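Local coordinates for aminoglycoside phosphotransferase (Streptomyces rimosus subsp. rimosus ATCC 10970, PDB 6FUX), which probably inactivates streptomycin and related aminoglycoside antibiotics by transferring a phosphate group from a nucleoside triphosphate to one of their hydroxyls, at residues A[88-93]-A[203-208]; A[150-155]-A[266-271]; A[190-195]-A[227-232]. All coordinates share one frame; numbering follows the deposited sequence. Where two conformers were deposited one is given.

Contact 1: residues A[88-93]-A[203-208]; sequences STVEGI and DVAGFI. With ADP (adenosine-5'-diphosphate), chain C.
V90 and I208 meet at the adenine of ADP, where segment 88-93 forms the hinge of a protein kinase-like fold: it leaves strand 82-88 of the five-stranded sheet and leads into strand 93-94, which shares a small three-stranded sheet with strand 204-207.

The apolar contacts gather on V90, a compact branched residue that offers one methyl to each of two neighbours. With CG1 anti to the backbone N (chi1 179°), that methyl lies against the backbone at G206, and CG2 is left to meet I208 CG2 at 3.7 Å, the two side chains crossing at a slant. G206 suits this site because a CB there would press tightly on V90 CG1. A205 adds its methyl, whose CB lies 3.4 Å from the carbonyl O of E91 and near V90 CG1. A205 and G206 together face I196 of strand 195-197 in a classic beta bulge. G92 has a separate reason to be glycine, since at its backbone angles a CB would jam against the carbonyl of E91.

The polar contacts belong to the nucleotide and use main-chain atoms, as adenine recognition at a kinase hinge usually does. ADP N6 donates to S88 O at 2.8 Å, and V90 N donates to ADP N1 at 2.9 Å. These paired bonds read the edge of the base whatever side chains the hinge carries.

I208 covers one face of that base. Its CG2 lies over the ring, 3.7 Å from ADP N1, while CD1 reaches on to the ribose and stops 3.3 Å from ADP C2'.

Contact 2: residues A[150-155]-A[266-271]; sequences DFLPEE and LDPLTW. With SRY (streptomycin), chain D.
F151 and P268 bring the two backbones closest, their CA atoms 5.3 Å apart, where a 3-10 turn ending at F151 faces residues 267-269, helical in their backbone angles but not bonded as a regular helix.

P268 presents a rigid apolar ring with no N-H to satisfy. Its CB rests 3.5 Å from the carbonyl O of F151, and its CG meets CD2 of L152, which crosses it at about a right angle. L152 CD2 also touches CD2 of L269, so one leucine branch bridges P268 and L269.

The aromatic pair faces streptomycin. The planes of F151 and W271 stand at 71°, and the drug's N-methyl carbon CI3 sits in the angle between them, 3.3 Å above each ring: over the centre of F151, but displaced toward the rim of the indole. This is a CH-pi arrangement, probably strengthened if the attached amine N23 is charged. The indole is held by W271 NE1, which donates to D267 OD2 at 3.0 Å (158°). The acceptor lies almost in the ring plane, although the N-H comes to the carboxylate from above its plane. An alanine in place of W271 would probably strip the methylamine of its indole face and rob D267 OD2 of a donor. Main-chain oxygens serve the streptidine ring: streptomycin O51 donates to F151 O at 2.8 Å, and the guanidinium nitrogen NF1 to D150 O.

R212 makes a cation-pi contact with W271 and bonds to T270 OG1. Away from streptomycin, L152 packs on L164 of helix 161-168, and L269 touches both L168 of that helix and A138 of helix 131-143, so the two loops are pinned to the helical lobe.

Contact 3: residues A[190-195]-A[227-232]; sequences LCLPNI and ATARET. With SRY (streptomycin), chain D.
L192 lies alongside T228, the two side chains running side by side but pointing opposite ways, with L192 CG 3.4 Å from T228 OG1. The contact ties helix 218-233 to the loop that carries the HxDxxxxN signature, H187 to N194, which is the catalytic loop in kinase-like enzymes.

A threonine suits this place because its one hydroxyl can look both ways. T228 OG1 bonds back to the carbonyl O of L224, one helical turn earlier, and also accepts the backbone N-H of L192 at 3.0 Å (154°). The N-H at the start of the 3-10 turn 192-194 is thus satisfied inside a buried contact, and the loop is tied to the helix.

The end of L192 makes mostly apolar contacts. L192 CD1 reaches over the helix backbone to A229 CA at 3.7 Å, an approach that the small alanine side chain permits. L103 of helix 100-117 packs on L192 too, while W107 of the same helix covers A229.

With T228 OG1 between the backbone N and the carbonyl carbon (chi1 57°), the methyl is turned to the streptomycin side. There T228 CG2 touches C191 SG at 3.8 Å, and the sulfur itself lies 3.2 Å from streptomycin O32.

Contacts 1 and 3 are buried and directly joined: I208 N lies 2.9 Å from N194 O, a probable hydrogen bond, and F207 packs on L190 and I195. Contact 2, only partly buried, stands on the other side of the chain's centre from contact 1, with nearest atoms about 10 Å apart. Contact 1 couples the hinge to the small sheet and is apolar between its segments, with two hinge backbone groups, S88 O and V90 N, turned to adenine. Contact 3 pins a loop to helix 218-233 with a threonine bond. Contact 2 joins two loops through proline, leucine and aromatic groups. Contact 1 borders the nucleotide; contacts 2 and 3, not touching each other, border streptomycin.

Contact 1: residues A[88-93]-A[203-208]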
loop_
_atom_site.group_PDB
_atom_site.type_symbol
_atom_site.label_atom_id
_atom_site.label_comp_id
_atom_site.label_asym_id
_atom_site.label_seq_id
_atom_site.Cartn_x
_atom_site.Cartn_y
_atom_site.Cartn_z
ATOM N N SER A 88 11.930 -5.745 10.092
ATOM C CA SER A 88 12.933 -4.738 10.377
ATOM C C SER A 88 12.388 -3.367 9.984
ATOM O O SER A 88 11.620 -3.237 8.983
ATOM C CB SER A 88 14.210 -5.121 9.622
ATOM O OG SER A 88 14.037 -5.046 8.229
ATOM N N THR A 89 12.756 -2.331 10.744
ATOM C CA THR A 89 12.373 -0.992 10.419
ATOM C C THR A 89 13.095 -0.613 9.142
ATOM O O THR A 89 14.329 -0.810 9.013
ATOM C CB THR A 89 12.822 -0.024 11.507
ATOM O OG1 THR A 89 12.023 -0.386 12.625
ATOM C CG2 THR A 89 12.667 1.432 11.115
ATOM N N VAL A 90 12.311 -0.050 8.205
ATOM C CA VAL A 90 12.924 0.753 7.110
ATOM C C VAL A 90 13.112 2.189 7.644
ATOM O O VAL A 90 12.105 2.928 7.906
ATOM C CB VAL A 90 12.042 0.691 5.862
ATOM C CG1 VAL A 90 12.667 1.550 4.732
ATOM C CG2 VAL A 90 11.780 -0.729 5.408
ATOM N N GLU A 91 14.382 2.527 7.893
ATOM C CA GLU A 91 14.782 3.744 8.537
ATOM C C GLU A 91 14.585 4.931 7.592
ATOM O O GLU A 91 14.867 4.807 6.386
ATOM C CB GLU A 91 16.249 3.692 8.948
ATOM C CG GLU A 91 16.492 2.720 10.099
ATOM C CD GLU A 91 15.877 3.051 11.464
ATOM O OE1 GLU A 91 15.429 4.232 11.717
ATOM O OE2 GLU A 91 15.834 2.096 12.313
ATOM N N GLY A 92 14.010 6.021 8.111
ATOM C CA GLY A 92 13.894 7.258 7.358
ATOM C C GLY A 92 12.566 7.937 7.585
ATOM O O GLY A 92 11.872 7.648 8.598
ATOM N N ILE A 93 12.151 8.768 6.653
ATOM C CA ILE A 93 10.991 9.602 6.919
ATOM C C ILE A 93 9.917 9.140 5.938
ATOM O O ILE A 93 10.118 9.080 4.724
ATOM C CB ILE A 93 11.276 11.124 6.802
ATOM C CG1 ILE A 93 10.012 12.015 6.694
ATOM C CG2 ILE A 93 12.133 11.421 5.632
ATOM N N ASP A 203 16.601 10.229 -1.367
ATOM C CA ASP A 203 16.353 9.028 -2.166
ATOM C C ASP A 203 15.372 8.147 -1.397
ATOM O O ASP A 203 14.992 8.419 -0.295
ATOM C CB ASP A 203 17.618 8.185 -2.418
ATOM C CG ASP A 203 17.654 7.400 -3.763
ATOM O OD1 ASP A 203 16.519 6.984 -4.315
ATOM O OD2 ASP A 203 18.775 6.972 -4.186
ATOM N N VAL A 204 14.858 7.112 -2.028
ATOM C CA VAL A 204 13.932 6.147 -1.432
ATOM C C VAL A 204 14.723 5.125 -0.621
ATOM O O VAL A 204 15.623 4.445 -1.159
ATOM C CB VAL A 204 13.084 5.448 -2.481
ATOM C CG1 VAL A 204 12.298 4.306 -1.989
ATOM C CG2 VAL A 204 12.158 6.417 -3.266
ATOM N N ALA A 205 14.440 5.063 0.659
ATOM C CA ALA A 205 15.063 4.089 1.548
ATOM C C ALA A 205 14.385 2.719 1.360
ATOM O O ALA A 205 15.052 1.691 1.467
ATOM C CB ALA A 205 14.972 4.566 2.995
ATOM N N GLY A 206 13.076 2.695 1.211
ATOM C CA GLY A 206 12.339 1.512 0.921
ATOM C C GLY A 206 10.822 1.662 1.029
ATOM O O GLY A 206 10.367 2.658 1.407
ATOM N N PHE A 207 10.149 0.608 0.647
ATOM C CA PHE A 207 8.728 0.414 0.679
ATOM C C PHE A 207 8.291 -0.391 1.887
ATOM O O PHE A 207 8.991 -1.323 2.291
ATOM C CB PHE A 207 8.301 -0.288 -0.599
ATOM C CG PHE A 207 8.561 0.428 -1.897
ATOM C CD1 PHE A 207 7.820 1.547 -2.213
ATOM C CD2 PHE A 207 9.543 0.043 -2.780
ATOM C CE1 PHE A 207 8.033 2.249 -3.371
ATOM C CE2 PHE A 207 9.783 0.742 -3.953
ATOM C CZ PHE A 207 8.976 1.822 -4.271
ATOM N N ILE A 208 7.144 -0.005 2.466
ATOM C CA ILE A 208 6.590 -0.759 3.589
ATOM C C ILE A 208 5.123 -1.131 3.274
ATOM O O ILE A 208 4.522 -0.602 2.298
ATOM C CB ILE A 208 6.737 0.046 4.916
ATOM C CG1 ILE A 208 6.011 1.381 4.898
ATOM C CG2 ILE A 208 8.206 0.160 5.379
ATOM C CD1 ILE A 208 5.650 1.880 6.264
HETATM O "O5'" ADP C . 2.069 -0.114 9.275
HETATM C "C5'" ADP C . 1.563 1.106 9.978
HETATM C "C4'" ADP C . 2.640 2.190 10.298
HETATM O "O4'" ADP C . 3.776 1.642 10.985
HETATM C "C3'" ADP C . 3.325 2.912 9.057
HETATM O "O3'" ADP C . 2.621 4.042 8.554
HETATM C "C2'" ADP C . 4.894 3.046 9.213
HETATM O "O2'" ADP C . 5.802 4.217 9.409
HETATM C "C1'" ADP C . 5.048 1.955 10.259
HETATM N N9 ADP C . 5.769 0.713 9.773
HETATM C C8 ADP C . 5.346 -0.576 9.626
HETATM N N7 ADP C . 6.369 -1.452 9.268
HETATM C C5 ADP C . 7.444 -0.660 9.182
HETATM C C6 ADP C . 8.759 -0.953 8.827
HETATM N N6 ADP C . 8.929 -2.418 8.636
HETATM N N1 ADP C . 9.528 0.223 8.790
HETATM C C2 ADP C . 9.188 1.476 9.054
HETATM N N3 ADP C . 7.937 1.828 9.457
HETATM C C4 ADP C . 7.079 0.786 9.510
#

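Contact 2: residues A[150-155]-A[266-271]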
loop_
_atom_site.group_PDB
_atom_site.type_symbol
_atom_site.label_atom_id
_atom_site.label_comp_id
_atom_site.label_asym_id
_atom_site.label_seq_id
_atom_site.Cartn_x
_atom_site.Cartn_y
_atom_site.Cartn_z
ATOM N N ASP A 150 -14.067 7.792 5.458
ATOM C CA ASP A 150 -12.943 8.709 5.579
ATOM C C ASP A 150 -11.945 8.427 4.417
ATOM O O ASP A 150 -11.054 9.253 4.183
ATOM C CB ASP A 150 -12.271 8.575 6.946
ATOM C CG ASP A 150 -13.098 9.140 8.106
ATOM O OD1 ASP A 150 -14.019 9.893 7.851
ATOM O OD2 ASP A 150 -12.814 8.790 9.225
ATOM N N PHE A 151 -12.059 7.261 3.779
ATOM C CA PHE A 151 -11.165 6.880 2.703
ATOM C C PHE A 151 -11.629 7.348 1.327
ATOM O O PHE A 151 -10.853 7.283 0.340
ATOM C CB PHE A 151 -10.895 5.376 2.660
ATOM C CG PHE A 151 -10.299 4.773 3.887
ATOM C CD1 PHE A 151 -9.503 5.502 4.760
ATOM C CD2 PHE A 151 -10.564 3.440 4.180
ATOM C CE1 PHE A 151 -8.915 4.866 5.862
ATOM C CE2 PHE A 151 -10.040 2.842 5.320
ATOM C CZ PHE A 151 -9.257 3.577 6.180
ATOM N N LEU A 152 -12.842 7.842 1.230
ATOM C CA LEU A 152 -13.356 8.185 -0.045
ATOM C C LEU A 152 -12.866 9.576 -0.410
ATOM O O LEU A 152 -12.700 10.445 0.459
ATOM C CB LEU A 152 -14.879 8.239 0.096
ATOM C CG LEU A 152 -15.614 6.908 0.230
ATOM C CD1 LEU A 152 -17.069 7.126 0.639
ATOM C CD2 LEU A 152 -15.530 6.083 -1.058
ATOM N N PRO A 153 -12.842 9.885 -1.730
ATOM C CA PRO A 153 -12.728 11.261 -2.209
ATOM C C PRO A 153 -13.767 12.129 -1.487
ATOM O O PRO A 153 -14.902 11.659 -1.255
ATOM C CB PRO A 153 -13.121 11.188 -3.674
ATOM C CG PRO A 153 -12.765 9.773 -4.080
ATOM C CD PRO A 153 -12.994 8.918 -2.844
ATOM N N GLU A 154 -13.388 13.372 -1.157
ATOM C CA GLU A 154 -14.222 14.213 -0.301
ATOM C C GLU A 154 -15.636 14.291 -0.881
ATOM O O GLU A 154 -16.636 14.315 -0.172
ATOM C CB GLU A 154 -13.565 15.590 -0.218
ATOM C CG GLU A 154 -14.300 16.596 0.648
ATOM C CD GLU A 154 -13.883 18.010 0.289
ATOM O OE1 GLU A 154 -12.835 18.148 -0.419
ATOM O OE2 GLU A 154 -14.606 18.981 0.675
ATOM N N GLU A 155 -15.732 14.441 -2.189
ATOM C CA GLU A 155 -16.989 14.702 -2.820
ATOM C C GLU A 155 -17.898 13.460 -2.842
ATOM O O GLU A 155 -19.063 13.601 -3.131
ATOM C CB GLU A 155 -16.761 15.282 -4.201
ATOM C CG GLU A 155 -16.162 14.305 -5.210
ATOM C CD GLU A 155 -14.662 14.143 -5.183
ATOM O OE1 GLU A 155 -13.959 14.574 -4.176
ATOM O OE2 GLU A 155 -14.172 13.487 -6.151
ATOM N N LEU A 266 -12.098 2.976 -6.863
ATOM C CA LEU A 266 -12.316 1.614 -6.419
ATOM C C LEU A 266 -11.633 1.375 -5.082
ATOM O O LEU A 266 -12.214 0.768 -4.246
ATOM C CB LEU A 266 -11.758 0.636 -7.453
ATOM C CG LEU A 266 -11.790 -0.841 -7.092
ATOM C CD1 LEU A 266 -13.222 -1.305 -6.804
ATOM C CD2 LEU A 266 -11.175 -1.620 -8.257
ATOM N N ASP A 267 -10.417 1.886 -4.916
ATOM C CA ASP A 267 -9.600 1.476 -3.788
ATOM C C ASP A 267 -10.325 1.626 -2.443
ATOM O O ASP A 267 -10.291 0.693 -1.644
ATOM C CB ASP A 267 -8.313 2.283 -3.757
ATOM C CG ASP A 267 -7.308 1.715 -2.778
ATOM O OD1 ASP A 267 -6.560 0.756 -3.173
ATOM O OD2 ASP A 267 -7.292 2.230 -1.601
ATOM N N PRO A 268 -10.898 2.781 -2.138
ATOM C CA PRO A 268 -11.549 2.879 -0.826
ATOM C C PRO A 268 -12.601 1.780 -0.556
ATOM O O PRO A 268 -12.909 1.489 0.657
ATOM C CB PRO A 268 -12.159 4.249 -0.854
ATOM C CG PRO A 268 -12.190 4.683 -2.261
ATOM C CD PRO A 268 -11.070 3.980 -2.959
ATOM N N LEU A 269 -13.260 1.314 -1.633
ATOM C CA LEU A 269 -14.396 0.359 -1.481
ATOM C C LEU A 269 -13.864 -1.016 -1.090
ATOM O O LEU A 269 -14.693 -1.880 -0.813
ATOM C CB LEU A 269 -15.263 0.308 -2.732
ATOM C CG LEU A 269 -15.778 1.656 -3.190
ATOM C CD1 LEU A 269 -16.585 1.475 -4.422
ATOM C CD2 LEU A 269 -16.649 2.290 -2.100
ATOM N N THR A 270 -12.545 -1.231 -1.153
ATOM C CA THR A 270 -11.946 -2.522 -0.988
ATOM C C THR A 270 -11.465 -2.781 0.451
ATOM O O THR A 270 -10.955 -3.913 0.742
ATOM C CB THR A 270 -10.741 -2.797 -1.913
ATOM O OG1 THR A 270 -9.627 -2.005 -1.468
ATOM C CG2 THR A 270 -11.035 -2.543 -3.378
ATOM N N TRP A 271 -11.722 -1.843 1.395
ATOM C CA TRP A 271 -11.102 -1.934 2.753
ATOM C C TRP A 271 -12.222 -2.065 3.777
ATOM O O TRP A 271 -13.133 -1.246 3.752
ATOM C CB TRP A 271 -10.283 -0.685 3.123
ATOM C CG TRP A 271 -9.066 -0.448 2.274
ATOM C CD1 TRP A 271 -8.955 0.390 1.195
ATOM C CD2 TRP A 271 -7.770 -1.009 2.488
ATOM N NE1 TRP A 271 -7.686 0.314 0.681
ATOM C CE2 TRP A 271 -6.923 -0.506 1.472
ATOM C CE3 TRP A 271 -7.247 -1.882 3.438
ATOM C CZ2 TRP A 271 -5.584 -0.859 1.407
ATOM C CZ3 TRP A 271 -5.943 -2.310 3.274
ATOM C CH2 TRP A 271 -5.104 -1.731 2.328
HETATM C C11 SRY D . -8.369 12.546 2.230
HETATM N N11 SRY D . -9.146 13.704 2.190
HETATM C CA1 SRY D . -9.666 14.541 3.093
HETATM N NB1 SRY D . -10.393 15.554 2.541
HETATM N NC1 SRY D . -9.501 14.411 4.364
HETATM C C21 SRY D . -7.829 11.752 3.459
HETATM O O21 SRY D . -8.268 12.100 4.751
HETATM C C31 SRY D . -7.655 10.283 3.299
HETATM N N31 SRY D . -6.876 9.513 4.230
HETATM C CD1 SRY D . -7.181 8.865 5.350
HETATM N NE1 SRY D . -6.236 8.239 6.002
HETATM N NF1 SRY D . -8.310 8.785 5.861
HETATM C C41 SRY D . -7.611 9.813 1.901
HETATM O O41 SRY D . -7.741 8.400 1.924
HETATM C C51 SRY D . -8.419 10.489 0.745
HETATM O O51 SRY D . -9.349 9.603 -0.051
HETATM C C61 SRY D . -8.915 11.908 0.938
HETATM O O61 SRY D . -10.333 12.181 0.642
HETATM C C12 SRY D . -6.491 7.656 1.673
HETATM C C22 SRY D . -6.765 6.254 1.442
HETATM C C32 SRY D . -6.875 6.122 -0.095
HETATM O O32 SRY D . -5.768 5.312 -0.614
HETATM C CG2 SRY D . -8.251 5.525 -0.477
HETATM O OG2 SRY D . -8.374 4.298 -0.211
HETATM C C42 SRY D . -6.620 7.571 -0.516
HETATM C CH2 SRY D . -5.738 7.634 -1.777
HETATM O O42 SRY D . -5.919 8.255 0.518
HETATM O O13 SRY D . -5.876 5.254 1.932
HETATM C C13 SRY D . -5.734 5.159 3.342
HETATM C C23 SRY D . -5.231 3.747 3.629
HETATM N N23 SRY D . -5.910 2.609 3.004
HETATM C CI3 SRY D . -7.396 2.639 3.174
HETATM C C33 SRY D . -3.700 3.735 3.524
HETATM O O33 SRY D . -3.172 2.540 3.649
HETATM C C43 SRY D . -2.956 5.005 4.008
HETATM O O43 SRY D . -1.556 5.003 3.577
HETATM C C53 SRY D . -3.657 6.204 3.842
HETATM O O53 SRY D . -5.059 6.266 3.804
HETATM C C63 SRY D . -2.980 7.492 4.252
HETATM O O63 SRY D . -3.891 8.519 4.335
#

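Contact 3: residues A[190-195]-A[227-232]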
loop_
_atom_site.group_PDB
_atom_site.type_symbol
_atom_site.label_atom_id
_atom_site.label_comp_id
_atom_site.label_asym_id
_atom_site.label_seq_id
_atom_site.Cartn_x
_atom_site.Cartn_y
_atom_site.Cartn_z
ATOM N N LEU A 190 0.086 2.079 -2.697
ATOM C CA LEU A 190 1.219 3.015 -2.914
ATOM C C LEU A 190 0.817 4.458 -2.511
ATOM O O LEU A 190 0.917 5.405 -3.302
ATOM C CB LEU A 190 1.747 2.908 -4.326
ATOM C CG LEU A 190 3.091 3.585 -4.553
ATOM C CD1 LEU A 190 4.208 2.898 -3.767
ATOM C CD2 LEU A 190 3.461 3.627 -6.025
ATOM N N CYS A 191 0.309 4.625 -1.303
ATOM C CA CYS A 191 0.098 5.900 -0.690
ATOM C C CYS A 191 1.421 6.377 -0.113
ATOM O O CYS A 191 2.198 5.580 0.346
ATOM C CB CYS A 191 -0.957 5.745 0.426
ATOM S SG CYS A 191 -2.617 5.412 -0.210
ATOM N N LEU A 192 1.623 7.684 -0.023
ATOM C CA LEU A 192 2.896 8.241 0.487
ATOM C C LEU A 192 3.370 7.661 1.816
ATOM O O LEU A 192 4.576 7.588 1.974
ATOM C CB LEU A 192 2.849 9.758 0.573
ATOM C CG LEU A 192 2.798 10.486 -0.792
ATOM C CD1 LEU A 192 3.016 11.962 -0.598
ATOM C CD2 LEU A 192 3.876 9.903 -1.719
ATOM N N PRO A 193 2.544 7.348 2.834
ATOM C CA PRO A 193 3.092 6.805 4.060
ATOM C C PRO A 193 3.823 5.486 3.892
ATOM O O PRO A 193 4.603 5.181 4.794
ATOM C CB PRO A 193 1.909 6.513 4.958
ATOM C CG PRO A 193 0.819 7.478 4.408
ATOM C CD PRO A 193 1.086 7.528 2.937
ATOM N N ASN A 194 3.669 4.773 2.774
ATOM C CA ASN A 194 4.244 3.473 2.578
ATOM C C ASN A 194 5.520 3.585 1.767
ATOM O O ASN A 194 6.105 2.537 1.428
ATOM C CB ASN A 194 3.261 2.445 1.988
ATOM C CG ASN A 194 2.045 2.231 2.869
ATOM O OD1 ASN A 194 2.146 2.498 4.089
ATOM N ND2 ASN A 194 0.863 2.033 2.272
ATOM N N ILE A 195 5.991 4.829 1.536
ATOM C CA ILE A 195 7.340 5.073 0.847
ATOM C C ILE A 195 8.253 5.783 1.847
ATOM O O ILE A 195 7.902 6.851 2.374
ATOM C CB ILE A 195 7.139 5.912 -0.420
ATOM C CG1 ILE A 195 6.136 5.233 -1.341
ATOM C CG2 ILE A 195 8.475 6.157 -1.072
ATOM C CD1 ILE A 195 5.718 6.118 -2.482
ATOM N N ALA A 227 -2.755 10.822 -5.768
ATOM C CA ALA A 227 -3.785 11.420 -4.945
ATOM C C ALA A 227 -3.154 11.823 -3.610
ATOM O O ALA A 227 -3.463 12.894 -3.120
ATOM C CB ALA A 227 -4.900 10.389 -4.755
ATOM N N THR A 228 -2.352 10.934 -2.994
ATOM C CA THR A 228 -1.779 11.286 -1.733
ATOM C C THR A 228 -0.716 12.404 -1.845
ATOM O O THR A 228 -0.635 13.285 -0.997
ATOM C CB THR A 228 -1.240 10.077 -0.959
ATOM O OG1 THR A 228 -0.257 9.324 -1.710
ATOM C CG2 THR A 228 -2.371 9.163 -0.532
ATOM N N ALA A 229 0.049 12.433 -2.950
ATOM C CA ALA A 229 0.950 13.602 -3.160
ATOM C C ALA A 229 0.191 14.919 -3.299
ATOM O O ALA A 229 0.669 15.961 -2.888
ATOM C CB ALA A 229 1.826 13.313 -4.335
ATOM N N ARG A 230 -1.015 14.895 -3.849
ATOM C CA ARG A 230 -1.795 16.080 -3.950
ATOM C C ARG A 230 -2.182 16.619 -2.581
ATOM O O ARG A 230 -2.361 17.844 -2.441
ATOM C CB ARG A 230 -3.030 15.870 -4.863
ATOM C CG ARG A 230 -2.678 15.830 -6.335
ATOM C CD ARG A 230 -3.935 15.687 -7.163
ATOM N NE ARG A 230 -3.543 15.807 -8.536
ATOM C CZ ARG A 230 -3.936 16.766 -9.391
ATOM N NH1 ARG A 230 -4.788 17.721 -9.036
ATOM N NH2 ARG A 230 -3.455 16.740 -10.632
ATOM N N GLU A 231 -2.191 15.786 -1.543
ATOM C CA GLU A 231 -2.384 16.325 -0.166
ATOM C C GLU A 231 -1.208 17.259 0.180
ATOM O O GLU A 231 -1.364 18.258 0.826
ATOM C CB GLU A 231 -2.466 15.237 0.881
ATOM C CG GLU A 231 -3.669 14.317 0.716
ATOM C CD GLU A 231 -4.997 14.860 1.201
ATOM O OE1 GLU A 231 -5.000 15.901 1.907
ATOM O OE2 GLU A 231 -6.038 14.255 0.872
ATOM N N THR A 232 0.003 16.910 -0.250
ATOM C CA THR A 232 1.150 17.755 0.008
ATOM C C THR A 232 1.251 18.990 -0.898
ATOM O O THR A 232 1.665 20.048 -0.469
ATOM C CB THR A 232 2.381 16.873 -0.169
ATOM O OG1 THR A 232 2.271 15.843 0.835
ATOM C CG2 THR A 232 3.710 17.616 -0.056
HETATM C C11 SRY D . -8.369 12.546 2.230
HETATM N N11 SRY D . -9.146 13.704 2.190
HETATM C CA1 SRY D . -9.666 14.541 3.093
HETATM N NB1 SRY D . -10.393 15.554 2.541
HETATM N NC1 SRY D . -9.501 14.411 4.364
HETATM C C21 SRY D . -7.829 11.752 3.459
HETATM O O21 SRY D . -8.268 12.100 4.751
HETATM C C31 SRY D . -7.655 10.283 3.299
HETATM N N31 SRY D . -6.876 9.513 4.230
HETATM C CD1 SRY D . -7.181 8.865 5.350
HETATM N NE1 SRY D . -6.236 8.239 6.002
HETATM N NF1 SRY D . -8.310 8.785 5.861
HETATM C C41 SRY D . -7.611 9.813 1.901
HETATM O O41 SRY D . -7.741 8.400 1.924
HETATM C C51 SRY D . -8.419 10.489 0.745
HETATM O O51 SRY D . -9.349 9.603 -0.051
HETATM C C61 SRY D . -8.915 11.908 0.938
HETATM O O61 SRY D . -10.333 12.181 0.642
HETATM C C12 SRY D . -6.491 7.656 1.673
HETATM C C22 SRY D . -6.765 6.254 1.442
HETATM C C32 SRY D . -6.875 6.122 -0.095
HETATM O O32 SRY D . -5.768 5.312 -0.614
HETATM C CG2 SRY D . -8.251 5.525 -0.477
HETATM O OG2 SRY D . -8.374 4.298 -0.211
HETATM C C42 SRY D . -6.620 7.571 -0.516
HETATM C CH2 SRY D . -5.738 7.634 -1.777
HETATM O O42 SRY D . -5.919 8.255 0.518
HETATM O O13 SRY D . -5.876 5.254 1.932
HETATM C C13 SRY D . -5.734 5.159 3.342
HETATM C C23 SRY D . -5.231 3.747 3.629
HETATM N N23 SRY D . -5.910 2.609 3.004
HETATM C CI3 SRY D . -7.396 2.639 3.174
HETATM C C33 SRY D . -3.700 3.735 3.524
HETATM O O33 SRY D . -3.172 2.540 3.649
HETATM C C43 SRY D . -2.956 5.005 4.008
HETATM O O43 SRY D . -1.556 5.003 3.577
HETATM C C53 SRY D . -3.657 6.204 3.842
HETATM O O53 SRY D . -5.059 6.266 3.804
HETATM C C63 SRY D . -2.980 7.492 4.252
HETATM O O63 SRY D . -3.891 8.519 4.335
#